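Local coordinates for glucanase (Clostridium thermocellum, PDB 5GXX), which probably hydrolyses internal beta-1,4-glucosidic bonds of cellulose, as a cellulosomal endoglucanase of glycoside hydrolase family 9, at residues Lys379-Val383 / Arg470-Pro474; Asn30-Trp34 / Phe437-Arg443; Arg35-Asn41 / Ala125-Glu129; Leu467-Ser471 / Asn539-Ile543. The protein carries 1 engineered substitution. One frame throughout, in Å; residues are numbered along the deposited sequence.

Interaction 1: Lys379-Val383 / Arg470-Pro474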
loop_
_atom_site.group_PDB
_atom_site.type_symbol
_atom_site.label_atom_id
_atom_site.label_comp_id
_atom_site.label_asym_id
_atom_site.label_seq_id
_atom_site.Cartn_x
_atom_site.Cartn_y
_atom_site.Cartn_z
ATOM N N LYS A 379 -4.907 8.033 -27.894
ATOM C CA LYS A 379 -4.914 9.102 -28.896
ATOM C C LYS A 379 -4.852 10.439 -28.183
ATOM O O LYS A 379 -5.444 10.607 -27.115
ATOM C CB LYS A 379 -6.184 9.049 -29.759
ATOM C CG LYS A 379 -6.229 7.858 -30.695
ATOM C CD LYS A 379 -7.583 7.758 -31.390
ATOM C CE LYS A 379 -7.640 6.515 -32.277
ATOM N NZ LYS A 379 -6.965 6.718 -33.593
ATOM N N HIS A 380 -4.128 11.391 -28.761
ATOM C CA HIS A 380 -4.098 12.743 -28.183
ATOM C C HIS A 380 -5.495 13.357 -28.207
ATOM O O HIS A 380 -6.245 13.244 -29.192
ATOM C CB HIS A 380 -3.193 13.676 -28.991
ATOM C CG HIS A 380 -1.740 13.523 -28.673
ATOM N ND1 HIS A 380 -1.207 12.324 -28.250
ATOM C CD2 HIS A 380 -0.721 14.412 -28.698
ATOM C CE1 HIS A 380 0.092 12.473 -28.055
ATOM N NE2 HIS A 380 0.411 13.729 -28.317
ATOM N N ARG A 381 -5.816 14.063 -27.128
ATOM C CA ARG A 381 -7.097 14.761 -27.057
ATOM C C ARG A 381 -7.124 16.072 -27.835
ATOM O O ARG A 381 -8.213 16.533 -28.205
ATOM C CB ARG A 381 -7.520 14.955 -25.601
ATOM C CG ARG A 381 -7.867 13.608 -24.969
ATOM C CD ARG A 381 -7.925 13.687 -23.442
ATOM N NE ARG A 381 -9.264 13.791 -22.890
ATOM C CZ ARG A 381 -9.514 14.005 -21.600
ATOM N NH1 ARG A 381 -8.523 14.197 -20.735
ATOM N NH2 ARG A 381 -10.770 14.080 -21.185
ATOM N N HIS A 382 -5.946 16.634 -28.113
ATOM C CA HIS A 382 -5.833 17.930 -28.791
ATOM C C HIS A 382 -4.903 17.894 -29.982
ATOM O O HIS A 382 -4.010 17.056 -30.038
ATOM C CB HIS A 382 -5.369 19.016 -27.825
ATOM C CG HIS A 382 -6.100 18.964 -26.522
ATOM N ND1 HIS A 382 -7.463 19.160 -26.446
ATOM C CD2 HIS A 382 -5.681 18.661 -25.270
ATOM C CE1 HIS A 382 -7.850 18.980 -25.193
ATOM N NE2 HIS A 382 -6.784 18.710 -24.453
ATOM N N VAL A 383 -5.124 18.821 -30.913
ATOM C CA VAL A 383 -4.291 18.903 -32.116
ATOM C C VAL A 383 -3.249 19.991 -31.928
ATOM O O VAL A 383 -3.593 21.163 -31.807
ATOM C CB VAL A 383 -5.107 19.247 -33.371
ATOM C CG1 VAL A 383 -4.228 19.221 -34.623
ATOM C CG2 VAL A 383 -6.233 18.246 -33.520
ATOM N N ARG A 470 -11.141 14.472 -15.263
ATOM C CA ARG A 470 -10.316 14.205 -16.442
ATOM C C ARG A 470 -10.450 15.375 -17.411
ATOM O O ARG A 470 -10.494 15.206 -18.638
ATOM C CB ARG A 470 -10.676 12.878 -17.100
ATOM C CG ARG A 470 -10.761 11.695 -16.133
ATOM C CD ARG A 470 -10.940 10.406 -16.911
ATOM N NE ARG A 470 -11.322 9.329 -16.000
ATOM C CZ ARG A 470 -11.590 8.075 -16.356
ATOM N NH1 ARG A 470 -11.471 7.678 -17.618
ATOM N NH2 ARG A 470 -11.947 7.202 -15.419
ATOM N N SER A 471 -10.525 16.575 -16.851
ATOM C CA SER A 471 -10.663 17.782 -17.684
ATOM C C SER A 471 -9.510 17.992 -18.659
ATOM O O SER A 471 -8.391 17.557 -18.405
ATOM C CB SER A 471 -10.867 19.030 -16.819
ATOM O OG SER A 471 -9.768 19.251 -15.943
ATOM N N SER A 472 -9.800 18.659 -19.769
ATOM C CA SER A 472 -8.808 18.849 -20.831
ATOM C C SER A 472 -9.124 20.028 -21.756
ATOM O O SER A 472 -8.253 20.398 -22.548
ATOM C CB SER A 472 -8.615 17.562 -21.643
ATOM O OG SER A 472 -7.273 17.438 -22.083
ATOM N N TRP A 473 -10.318 20.626 -21.665
ATOM C CA TRP A 473 -10.685 21.735 -22.563
ATOM C C TRP A 473 -11.043 23.019 -21.815
ATOM O O TRP A 473 -12.193 23.462 -21.865
ATOM C CB TRP A 473 -11.859 21.340 -23.474
ATOM C CG TRP A 473 -11.491 20.365 -24.522
ATOM C CD1 TRP A 473 -11.067 20.647 -25.786
ATOM C CD2 TRP A 473 -11.522 18.940 -24.411
ATOM N NE1 TRP A 473 -10.835 19.481 -26.474
ATOM C CE2 TRP A 473 -11.103 18.416 -25.654
ATOM C CE3 TRP A 473 -11.865 18.057 -23.377
ATOM C CZ2 TRP A 473 -11.007 17.048 -25.890
ATOM C CZ3 TRP A 473 -11.782 16.694 -23.615
ATOM C CH2 TRP A 473 -11.355 16.203 -24.869
ATOM N N PRO A 474 -10.081 23.624 -21.098
ATOM C CA PRO A 474 -8.733 23.150 -20.809
ATOM C C PRO A 474 -8.729 22.342 -19.514
ATOM O O PRO A 474 -9.687 22.408 -18.728
ATOM C CB PRO A 474 -7.966 24.451 -20.575
ATOM C CG PRO A 474 -9.000 25.375 -19.933
ATOM C CD PRO A 474 -10.330 24.954 -20.514
HETATM O O HOH W 1 -7.441 14.844 -18.085
#
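R381 and H382 reach from a loop of the family 9 catalytic domain onto S472 and W473, in the loop that leaves strand 460-469 of the cellulose-binding beta-sandwich: an interdomain contact made by a guanidinium, an imidazole and an indole. The R381 chain bends at its third torsion (chi3 100°), turning the guanidinium nearly perpendicular to the W473 indole. NH2 donates to R470 O at 2.8 Å, approaching nearly in line with the C=O bond and within the guanidinium plane, although the N-H is bent (146°), while NH1 adds a weak bond to the same oxygen. A water accepts from NH1 and lies within hydrogen-bonding distance of S471 O, and CB of S472 covers one face of the group, 3.5 Å from NH1. Outside the segments, D444 forms a salt bridge with NH2. R381 CB lies over the centre of the H382 imidazole. H382 NE2 shares a hydrogen bond of 2.7 Å with S472 OG, and the imidazole edge points at the five-membered ring of W473 in a T-shaped stack, planes 78° apart. E441 OE1, likewise outside, accepts from both H382 ND1 and W473 NE1, fixing both rings' rotation. The imidazole's CE1 is thereby held 3.3 Å from W473 NE1.

Interaction 2: Asn30-Trp34 / Phe437-Arg443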
loop_
_atom_site.group_PDB
_atom_site.type_symbol
_atom_site.label_atom_id
_atom_site.label_comp_id
_atom_site.label_asym_id
_atom_site.label_seq_id
_atom_site.Cartn_x
_atom_site.Cartn_y
_atom_site.Cartn_z
ATOM N N ASN A 30 -5.479 34.538 -27.456
ATOM C CA ASN A 30 -5.070 33.138 -27.594
ATOM C C ASN A 30 -6.197 32.308 -28.220
ATOM O O ASN A 30 -7.337 32.356 -27.744
ATOM C CB ASN A 30 -4.764 32.582 -26.203
ATOM C CG ASN A 30 -4.287 31.142 -26.244
ATOM O OD1 ASN A 30 -5.097 30.228 -26.273
ATOM N ND2 ASN A 30 -2.974 30.937 -26.225
ATOM N N ARG A 31 -5.874 31.515 -29.241
ATOM C CA ARG A 31 -6.878 30.841 -30.051
ATOM C C ARG A 31 -7.018 29.365 -29.711
ATOM O O ARG A 31 -7.689 28.626 -30.433
ATOM C CB ARG A 31 -6.503 30.945 -31.530
ATOM C CG ARG A 31 -6.548 32.357 -32.110
ATOM C CD ARG A 31 -5.954 32.365 -33.505
ATOM N NE ARG A 31 -4.494 32.243 -33.516
ATOM C CZ ARG A 31 -3.763 32.078 -34.611
ATOM N NH1 ARG A 31 -4.348 31.969 -35.803
ATOM N NH2 ARG A 31 -2.442 32.006 -34.494
ATOM N N VAL A 32 -6.429 28.946 -28.594
ATOM C CA VAL A 32 -6.305 27.523 -28.289
ATOM C C VAL A 32 -7.316 27.123 -27.214
ATOM O O VAL A 32 -7.140 27.462 -26.047
ATOM C CB VAL A 32 -4.879 27.171 -27.847
ATOM C CG1 VAL A 32 -4.712 25.653 -27.819
ATOM C CG2 VAL A 32 -3.830 27.779 -28.797
ATOM N N GLU A 33 -8.363 26.397 -27.603
ATOM C CA GLU A 33 -9.510 26.140 -26.729
ATOM C C GLU A 33 -9.119 25.260 -25.559
ATOM O O GLU A 33 -9.750 25.336 -24.498
ATOM C CB GLU A 33 -10.667 25.489 -27.505
ATOM C CG GLU A 33 -10.342 24.121 -28.066
ATOM C CD GLU A 33 -11.544 23.494 -28.740
ATOM O OE1 GLU A 33 -12.626 23.477 -28.110
ATOM O OE2 GLU A 33 -11.414 23.018 -29.884
ATOM N N TRP A 34 -8.081 24.450 -25.750
ATOM C CA TRP A 34 -7.598 23.553 -24.695
ATOM C C TRP A 34 -6.446 24.128 -23.875
ATOM O O TRP A 34 -5.773 23.377 -23.153
ATOM C CB TRP A 34 -7.183 22.215 -25.304
ATOM C CG TRP A 34 -6.298 22.297 -26.528
ATOM C CD1 TRP A 34 -6.702 22.442 -27.828
ATOM C CD2 TRP A 34 -4.863 22.235 -26.556
ATOM N NE1 TRP A 34 -5.606 22.457 -28.661
ATOM C CE2 TRP A 34 -4.469 22.310 -27.913
ATOM C CE3 TRP A 34 -3.875 22.077 -25.573
ATOM C CZ2 TRP A 34 -3.130 22.263 -28.309
ATOM C CZ3 TRP A 34 -2.534 22.026 -25.970
ATOM C CH2 TRP A 34 -2.179 22.126 -27.330
ATOM N N PHE A 437 -10.023 28.713 -38.904
ATOM C CA PHE A 437 -8.956 28.021 -38.182
ATOM C C PHE A 437 -8.717 28.619 -36.790
ATOM O O PHE A 437 -8.650 29.842 -36.633
ATOM C CB PHE A 437 -7.668 27.966 -39.026
ATOM C CG PHE A 437 -6.492 27.422 -38.265
ATOM C CD1 PHE A 437 -6.302 26.056 -38.139
ATOM C CD2 PHE A 437 -5.646 28.292 -37.593
ATOM C CE1 PHE A 437 -5.228 25.556 -37.386
ATOM C CE2 PHE A 437 -4.606 27.798 -36.808
ATOM C CZ PHE A 437 -4.392 26.442 -36.714
ATOM N N PRO A 438 -8.617 27.772 -35.751
ATOM C CA PRO A 438 -8.750 26.319 -35.725
ATOM C C PRO A 438 -10.215 25.914 -35.588
ATOM O O PRO A 438 -10.978 26.634 -34.950
ATOM C CB PRO A 438 -8.002 25.938 -34.448
ATOM C CG PRO A 438 -8.264 27.110 -33.543
ATOM C CD PRO A 438 -8.176 28.304 -34.447
ATOM N N PRO A 439 -10.596 24.764 -36.163
ATOM C CA PRO A 439 -11.929 24.203 -36.012
ATOM C C PRO A 439 -12.089 23.620 -34.610
ATOM O O PRO A 439 -11.094 23.219 -33.995
ATOM C CB PRO A 439 -11.953 23.089 -37.060
ATOM C CG PRO A 439 -10.542 22.674 -37.196
ATOM C CD PRO A 439 -9.741 23.929 -37.023
ATOM N N PRO A 440 -13.327 23.595 -34.097
ATOM C CA PRO A 440 -13.562 23.105 -32.740
ATOM C C PRO A 440 -13.268 21.613 -32.652
ATOM O O PRO A 440 -13.508 20.862 -33.597
ATOM C CB PRO A 440 -15.052 23.386 -32.493
ATOM C CG PRO A 440 -15.474 24.318 -33.579
ATOM C CD PRO A 440 -14.558 24.081 -34.743
ATOM N N GLU A 441 -12.736 21.190 -31.509
ATOM C CA GLU A 441 -12.434 19.784 -31.276
ATOM C C GLU A 441 -13.656 19.016 -30.793
ATOM O O GLU A 441 -14.537 19.580 -30.143
ATOM C CB GLU A 441 -11.318 19.657 -30.229
ATOM C CG GLU A 441 -9.972 20.084 -30.799
ATOM C CD GLU A 441 -8.808 20.008 -29.814
ATOM O OE1 GLU A 441 -8.991 19.747 -28.602
ATOM O OE2 GLU A 441 -7.668 20.211 -30.269
ATOM N N GLN A 442 -13.684 17.730 -31.128
ATOM C CA GLN A 442 -14.572 16.769 -30.482
ATOM C C GLN A 442 -14.093 16.571 -29.049
ATOM O O GLN A 442 -12.941 16.209 -28.822
ATOM C CB GLN A 442 -14.519 15.433 -31.234
ATOM C CG GLN A 442 -15.412 14.332 -30.661
ATOM C CD GLN A 442 -16.871 14.737 -30.558
ATOM O OE1 GLN A 442 -17.438 14.775 -29.463
ATOM N NE2 GLN A 442 -17.485 15.053 -31.696
ATOM N N ARG A 443 -14.963 16.822 -28.079
ATOM C CA ARG A 443 -14.593 16.633 -26.683
ATOM C C ARG A 443 -15.085 15.286 -26.168
ATOM O O ARG A 443 -15.944 14.642 -26.782
ATOM C CB ARG A 443 -15.118 17.781 -25.820
ATOM C CG ARG A 443 -14.611 19.137 -26.301
ATOM C CD ARG A 443 -15.108 20.275 -25.446
ATOM N NE ARG A 443 -14.564 21.539 -25.944
ATOM C CZ ARG A 443 -14.628 22.700 -25.297
ATOM N NH1 ARG A 443 -15.225 22.785 -24.117
ATOM N NH2 ARG A 443 -14.072 23.777 -25.826
HETATM O O HOH W 2 -7.193 31.993 -36.749
HETATM O O HOH W 3 -14.557 22.066 -28.918
HETATM O O HOH W 4 -9.657 23.918 -31.670
#
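E33 meets E441 and R443 where the proline-rich linker 437-443 runs nearly parallel to the loop 30-34 along the flank of the catalytic domain. The tight part joins E33 and W34 to E441. A first torsion of 64° sets E33 CG between the backbone N and carbonyl carbon, and the extended chain beyond it carries the two oxygens to different partners. OE2 takes the backbone N-H of E441 at 2.8 Å with its syn lone pair; OE1 receives R443 NH2 at 2.7 Å in a salt bridge that is almost straight (172°) and lies in the guanidinium plane. W34 completes this end: its CD1 approaches E441 OE2 to 3.4 Å, with the indole and carboxylate planes nearly parallel (11°) but offset. The two carboxylates stand close, E33 OE2 being 4.3 Å from E441 OE1, but donors surround both, H382, W473 and V383 N serving E441, probably offsetting the repulsion.

The other end is looser. P438, which follows a cis peptide bond, touches the backbone through CG, 3.5 Å from R31 O. R31 NH1 lies 4.3 Å from CD2 at the edge of the F437 ring and reaches F437 O only through a water, while its NH2 is engaged by E19. The E33 carboxylate is also wetted, one water bridging OE2 to P439 O and another, beside exposed R443, joining OE1, E441 O and R443 NE. Such an extended proline-rich linker, pressed onto the catalytic module before the cellulose-binding module, is characteristic of family 9 endoglucanases that carry both.

Interaction 3: Arg35-Asn41 / Ala125-Glu129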
loop_
_atom_site.group_PDB
_atom_site.type_symbol
_atom_site.label_atom_id
_atom_site.label_comp_id
_atom_site.label_asym_id
_atom_site.label_seq_id
_atom_site.Cartn_x
_atom_site.Cartn_y
_atom_site.Cartn_z
ATOM N N ARG A 35 -6.190 25.431 -23.972
ATOM C CA ARG A 35 -5.217 26.071 -23.092
ATOM C C ARG A 35 -5.896 27.148 -22.258
ATOM O O ARG A 35 -6.662 27.959 -22.781
ATOM C CB ARG A 35 -4.051 26.695 -23.863
ATOM C CG ARG A 35 -3.026 25.727 -24.493
ATOM C CD ARG A 35 -2.331 24.787 -23.490
ATOM N NE ARG A 35 -2.115 25.493 -22.226
ATOM C CZ ARG A 35 -1.229 26.478 -22.081
ATOM N NH1 ARG A 35 -0.371 26.786 -23.055
ATOM N NH2 ARG A 35 -1.175 27.157 -20.932
ATOM N N GLY A 36 -5.608 27.154 -20.957
ATOM C CA GLY A 36 -6.026 28.229 -20.066
ATOM C C GLY A 36 -4.802 28.778 -19.352
ATOM O O GLY A 36 -3.699 28.273 -19.575
ATOM N N ASP A 37 -4.998 29.759 -18.464
ATOM C CA ASP A 37 -3.928 30.267 -17.600
ATOM C C ASP A 37 -3.289 29.097 -16.857
ATOM O O ASP A 37 -3.977 28.187 -16.366
ATOM C CB ASP A 37 -4.464 31.278 -16.576
ATOM C CG ASP A 37 -4.865 32.598 -17.200
ATOM O OD1 ASP A 37 -4.521 32.871 -18.367
ATOM O OD2 ASP A 37 -5.560 33.379 -16.511
ATOM N N ALA A 38 -1.962 29.114 -16.832
ATOM C CA ALA A 38 -1.195 28.049 -16.192
ATOM C C ALA A 38 0.055 28.657 -15.571
ATOM O O ALA A 38 0.499 29.732 -15.966
ATOM C CB ALA A 38 -0.821 26.958 -17.212
ATOM N N THR A 39 0.598 27.943 -14.590
ATOM C CA THR A 39 1.803 28.324 -13.862
ATOM C C THR A 39 1.767 29.773 -13.383
ATOM O O THR A 39 2.749 30.501 -13.479
ATOM C CB THR A 39 3.112 27.868 -14.573
ATOM O OG1 THR A 39 3.296 28.559 -15.817
ATOM C CG2 THR A 39 3.033 26.374 -14.901
ATOM N N MET A 40 0.613 30.159 -12.835
ATOM C CA MET A 40 0.369 31.524 -12.393
ATOM C C MET A 40 1.180 31.914 -11.152
ATOM O O MET A 40 1.239 33.089 -10.815
ATOM C CB MET A 40 -1.128 31.778 -12.164
ATOM C CG MET A 40 -1.931 31.826 -13.464
ATOM S SD MET A 40 -1.437 33.089 -14.648
ATOM C CE MET A 40 -1.976 34.572 -13.797
ATOM N N ASN A 41 1.783 30.933 -10.485
ATOM C CA ASN A 41 2.677 31.209 -9.359
ATOM C C ASN A 41 4.143 31.398 -9.761
ATOM O O ASN A 41 5.015 31.613 -8.917
ATOM C CB ASN A 41 2.533 30.120 -8.288
ATOM C CG ASN A 41 1.166 30.130 -7.618
ATOM O OD1 ASN A 41 0.501 31.165 -7.542
ATOM N ND2 ASN A 41 0.755 28.978 -7.104
ATOM N N ALA A 125 -0.424 21.513 -18.414
ATOM C CA ALA A 125 0.097 22.756 -17.859
ATOM C C ALA A 125 -0.753 23.322 -16.720
ATOM O O ALA A 125 -0.229 23.727 -15.684
ATOM C CB ALA A 125 0.226 23.812 -18.975
ATOM N N GLU A 126 -2.067 23.337 -16.920
ATOM C CA GLU A 126 -2.967 24.043 -16.014
ATOM C C GLU A 126 -3.080 23.412 -14.625
ATOM O O GLU A 126 -3.583 24.059 -13.694
ATOM C CB GLU A 126 -4.359 24.143 -16.631
ATOM C CG GLU A 126 -4.482 24.991 -17.900
ATOM C CD GLU A 126 -4.020 24.290 -19.170
ATOM O OE1 GLU A 126 -3.716 23.069 -19.158
ATOM O OE2 GLU A 126 -3.938 25.008 -20.205
ATOM N N VAL A 127 -2.640 22.167 -14.487
ATOM C CA VAL A 127 -2.749 21.480 -13.194
ATOM C C VAL A 127 -1.394 21.174 -12.552
ATOM O O VAL A 127 -1.354 20.580 -11.474
ATOM C CB VAL A 127 -3.627 20.199 -13.288
ATOM C CG1 VAL A 127 -5.066 20.584 -13.675
ATOM C CG2 VAL A 127 -3.031 19.205 -14.266
ATOM N N ILE A 128 -0.288 21.606 -13.154
ATOM C CA ILE A 128 1.049 21.234 -12.646
ATOM C C ILE A 128 1.350 21.735 -11.226
ATOM O O ILE A 128 2.130 21.109 -10.499
ATOM C CB ILE A 128 2.198 21.616 -13.629
ATOM C CG1 ILE A 128 3.485 20.850 -13.284
ATOM C CG2 ILE A 128 2.438 23.114 -13.621
ATOM C CD1 ILE A 128 4.561 20.945 -14.358
ATOM N N GLU A 129 0.744 22.848 -10.817
ATOM C CA GLU A 129 0.981 23.378 -9.476
ATOM C C GLU A 129 0.388 22.510 -8.368
ATOM O O GLU A 129 0.795 22.641 -7.215
ATOM C CB GLU A 129 0.495 24.826 -9.368
ATOM C CG GLU A 129 1.282 25.762 -10.278
ATOM C CD GLU A 129 0.768 27.191 -10.266
ATOM O OE1 GLU A 129 -0.432 27.412 -9.990
ATOM O OE2 GLU A 129 1.565 28.096 -10.577
HETATM O O HOH W 5 -3.796 27.368 -13.717
HETATM O O HOH W 6 -0.360 25.603 -13.580
HETATM O O HOH W 7 -1.737 28.532 -12.377
#
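The turn leading into the short helix 128-131 of the (alpha/alpha)6-barrel catalytic domain of family 9 is clasped to the loop 35-41 by two glutamates, E126 at R35 and G36 and E129 at N41. E126 bends at its second torsion (chi2 79°), bringing OE2 back to two donors that reach it from opposite faces of the carboxylate plane. R35 NE arrives on the syn side at 2.8 Å, as a salt bridge within its own guanidinium plane, and G36 N on the anti side, also at 2.8 Å. One oxygen thus holds a side chain and a backbone together. R35 curls to get there, and the far end of its guanidinium turns away to the carbonyls of C20 and Q22, with A125 CB over one face.

Between the glutamates the contact is apolar and close: A38 CB rests 3.8 Å from A125 CB, and T39 CG2 lies 3.6 Å from I128 CG2. The backbone of T39 adopts a left-handed conformation, while its hydroxyl is engaged by Y49 and D42. Two waters bridge backbone to backbone, one between T39 N and A125 O, the other from D37 O, weakly, to E126 O.

E129, extended beyond CG, lays its carboxylate nearly parallel to the N41 amide, the planes 14° apart. A water links its OE1 to M40 N, while OE2 offers its syn lone pair to N41 N at 2.8 Å.

Interaction 4: Leu467-Ser471 / Asn539-Ile543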
loop_
_atom_site.group_PDB
_atom_site.type_symbol
_atom_site.label_atom_id
_atom_site.label_comp_id
_atom_site.label_asym_id
_atom_site.label_seq_id
_atom_site.Cartn_x
_atom_site.Cartn_y
_atom_site.Cartn_z
ATOM N N LEU A 467 -15.591 10.067 -8.133
ATOM C CA LEU A 467 -15.825 11.365 -8.785
ATOM C C LEU A 467 -14.544 11.756 -9.522
ATOM O O LEU A 467 -13.487 11.945 -8.909
ATOM C CB LEU A 467 -16.222 12.434 -7.769
ATOM C CG LEU A 467 -16.433 13.831 -8.380
ATOM C CD1 LEU A 467 -17.517 13.853 -9.455
ATOM C CD2 LEU A 467 -16.728 14.863 -7.297
ATOM N N ASN A 468 -14.658 11.850 -10.842
ATOM C CA ASN A 468 -13.531 12.032 -11.759
ATOM C C ASN A 468 -13.325 13.487 -12.195
ATOM O O ASN A 468 -14.277 14.178 -12.540
ATOM C CB ASN A 468 -13.746 11.207 -13.037
ATOM C CG ASN A 468 -13.422 9.736 -12.869
ATOM O OD1 ASN A 468 -12.457 9.236 -13.446
ATOM N ND2 ASN A 468 -14.258 9.015 -12.126
ATOM N N ASN A 469 -12.066 13.910 -12.225
ATOM C CA ASN A 469 -11.640 15.085 -12.995
ATOM C C ASN A 469 -10.628 14.675 -14.054
ATOM O O ASN A 469 -9.427 14.561 -13.776
ATOM C CB ASN A 469 -11.026 16.149 -12.078
ATOM C CG ASN A 469 -10.567 17.399 -12.834
ATOM O OD1 ASN A 469 -10.597 17.441 -14.065
ATOM N ND2 ASN A 469 -10.102 18.403 -12.098
ATOM N N ARG A 470 -11.141 14.472 -15.263
ATOM C CA ARG A 470 -10.316 14.205 -16.442
ATOM C C ARG A 470 -10.450 15.375 -17.411
ATOM O O ARG A 470 -10.494 15.206 -18.638
ATOM C CB ARG A 470 -10.676 12.878 -17.100
ATOM C CG ARG A 470 -10.761 11.695 -16.133
ATOM C CD ARG A 470 -10.940 10.406 -16.911
ATOM N NE ARG A 470 -11.322 9.329 -16.000
ATOM C CZ ARG A 470 -11.590 8.075 -16.356
ATOM N NH1 ARG A 470 -11.471 7.678 -17.618
ATOM N NH2 ARG A 470 -11.947 7.202 -15.419
ATOM N N SER A 471 -10.525 16.575 -16.851
ATOM C CA SER A 471 -10.663 17.782 -17.684
ATOM C C SER A 471 -9.510 17.992 -18.659
ATOM O O SER A 471 -8.391 17.557 -18.405
ATOM C CB SER A 471 -10.867 19.030 -16.819
ATOM O OG SER A 471 -9.768 19.251 -15.943
ATOM N N ASN A 539 -8.598 19.145 -5.180
ATOM C CA ASN A 539 -7.744 17.990 -4.916
ATOM C C ASN A 539 -8.092 16.796 -5.781
ATOM O O ASN A 539 -7.363 15.811 -5.785
ATOM C CB ASN A 539 -7.857 17.580 -3.448
ATOM C CG ASN A 539 -7.144 18.543 -2.532
ATOM O OD1 ASN A 539 -7.578 18.800 -1.408
ATOM N ND2 ASN A 539 -6.052 19.106 -3.021
ATOM N N ILE A 540 -9.222 16.884 -6.475
ATOM C CA ILE A 540 -9.549 15.918 -7.513
ATOM C C ILE A 540 -9.041 16.576 -8.789
ATOM O O ILE A 540 -9.619 17.546 -9.263
ATOM C CB ILE A 540 -11.068 15.618 -7.591
ATOM C CG1 ILE A 540 -11.625 15.240 -6.211
ATOM C CG2 ILE A 540 -11.326 14.499 -8.620
ATOM C CD1 ILE A 540 -13.142 15.115 -6.219
ATOM N N CYS A 541 -7.935 16.064 -9.321
ATOM C CA CYS A 541 -7.284 16.711 -10.460
ATOM C C CYS A 541 -6.496 15.704 -11.286
ATOM O O CYS A 541 -6.040 14.676 -10.769
ATOM C CB CYS A 541 -6.358 17.829 -9.978
ATOM S SG CYS A 541 -5.204 17.356 -8.679
ATOM N N PRO A 542 -6.359 15.979 -12.595
ATOM C CA PRO A 542 -5.773 14.978 -13.471
ATOM C C PRO A 542 -4.237 14.940 -13.429
ATOM O O PRO A 542 -3.580 15.159 -14.447
ATOM C CB PRO A 542 -6.304 15.414 -14.846
ATOM C CG PRO A 542 -6.468 16.910 -14.724
ATOM C CD PRO A 542 -7.119 16.985 -13.370
ATOM N N ILE A 543 -3.662 14.610 -12.274
ATOM C CA ILE A 543 -2.211 14.705 -12.082
ATOM C C ILE A 543 -1.499 13.391 -11.790
ATOM O O ILE A 543 -0.265 13.363 -11.609
ATOM C CB ILE A 543 -1.801 15.732 -10.999
ATOM C CG1 ILE A 543 -2.153 15.247 -9.583
ATOM C CG2 ILE A 543 -2.370 17.128 -11.284
ATOM C CD1 ILE A 543 -1.552 16.103 -8.492
#
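N469 ends strand 460-469 of the cellulose-binding beta-sandwich, and its side chain lies against I540, C541 and P542 in the loop between strands 527-534 and 549-557. With CG pointing directly away from the backbone N (chi1 -180°), the chain crosses to that loop one atom at a time. CB sits 3.4 Å from I540 O and also touches the isoleucine's CG2. CG follows, 3.5 Å from P542 CD. At the tip the amide divides its work: OD1 turns back along its own segment and accepts from S471 N at 2.9 Å, closing an Asx turn where the strand gives way to loop, whereas ND2 crosses over and donates to I540 O at 3.0 Å. The second hydrogen of ND2 goes to R476 O, so both ends of the buried amide are engaged and its flip is fixed.

On one flank, I540 places CG2 3.4 Å from L467 O, and its CD1 meets L467 CD2 at 3.8 Å, the two side chains crossing at about a right angle; L481 of strand 481-488 covers I540 and L467 as well. On the other flank stands P542, the centre of an inverse gamma turn in which I543 N donates to C541 O. W370, from the catalytic side, touches both R470 and this proline. The turn lays one face of the pyrrolidine over the strand end, with P542 CB and CD each 3.4 Å from N469 O.

In the fold
From the N terminus, the loop 30-41 opens two contacts in succession. Interaction 3 closes first, at 125-129, binding that loop to the short helix within the catalytic domain; it falls wholly inside the far longer span of interaction 2, which returns only at the linker 437-443. Before that, 379-383 opens interaction 1, which closes at 470-474 and therefore crosses interaction 2; E441 joins the two. Interaction 4 starts on the same strand end, sharing R470 and S471, and closes within the cellulose-binding side at 539-543. P474 packs on G36, and V127 on P542 and I543, so catalytic loops, linker and beta-sandwich converge at one domain junction.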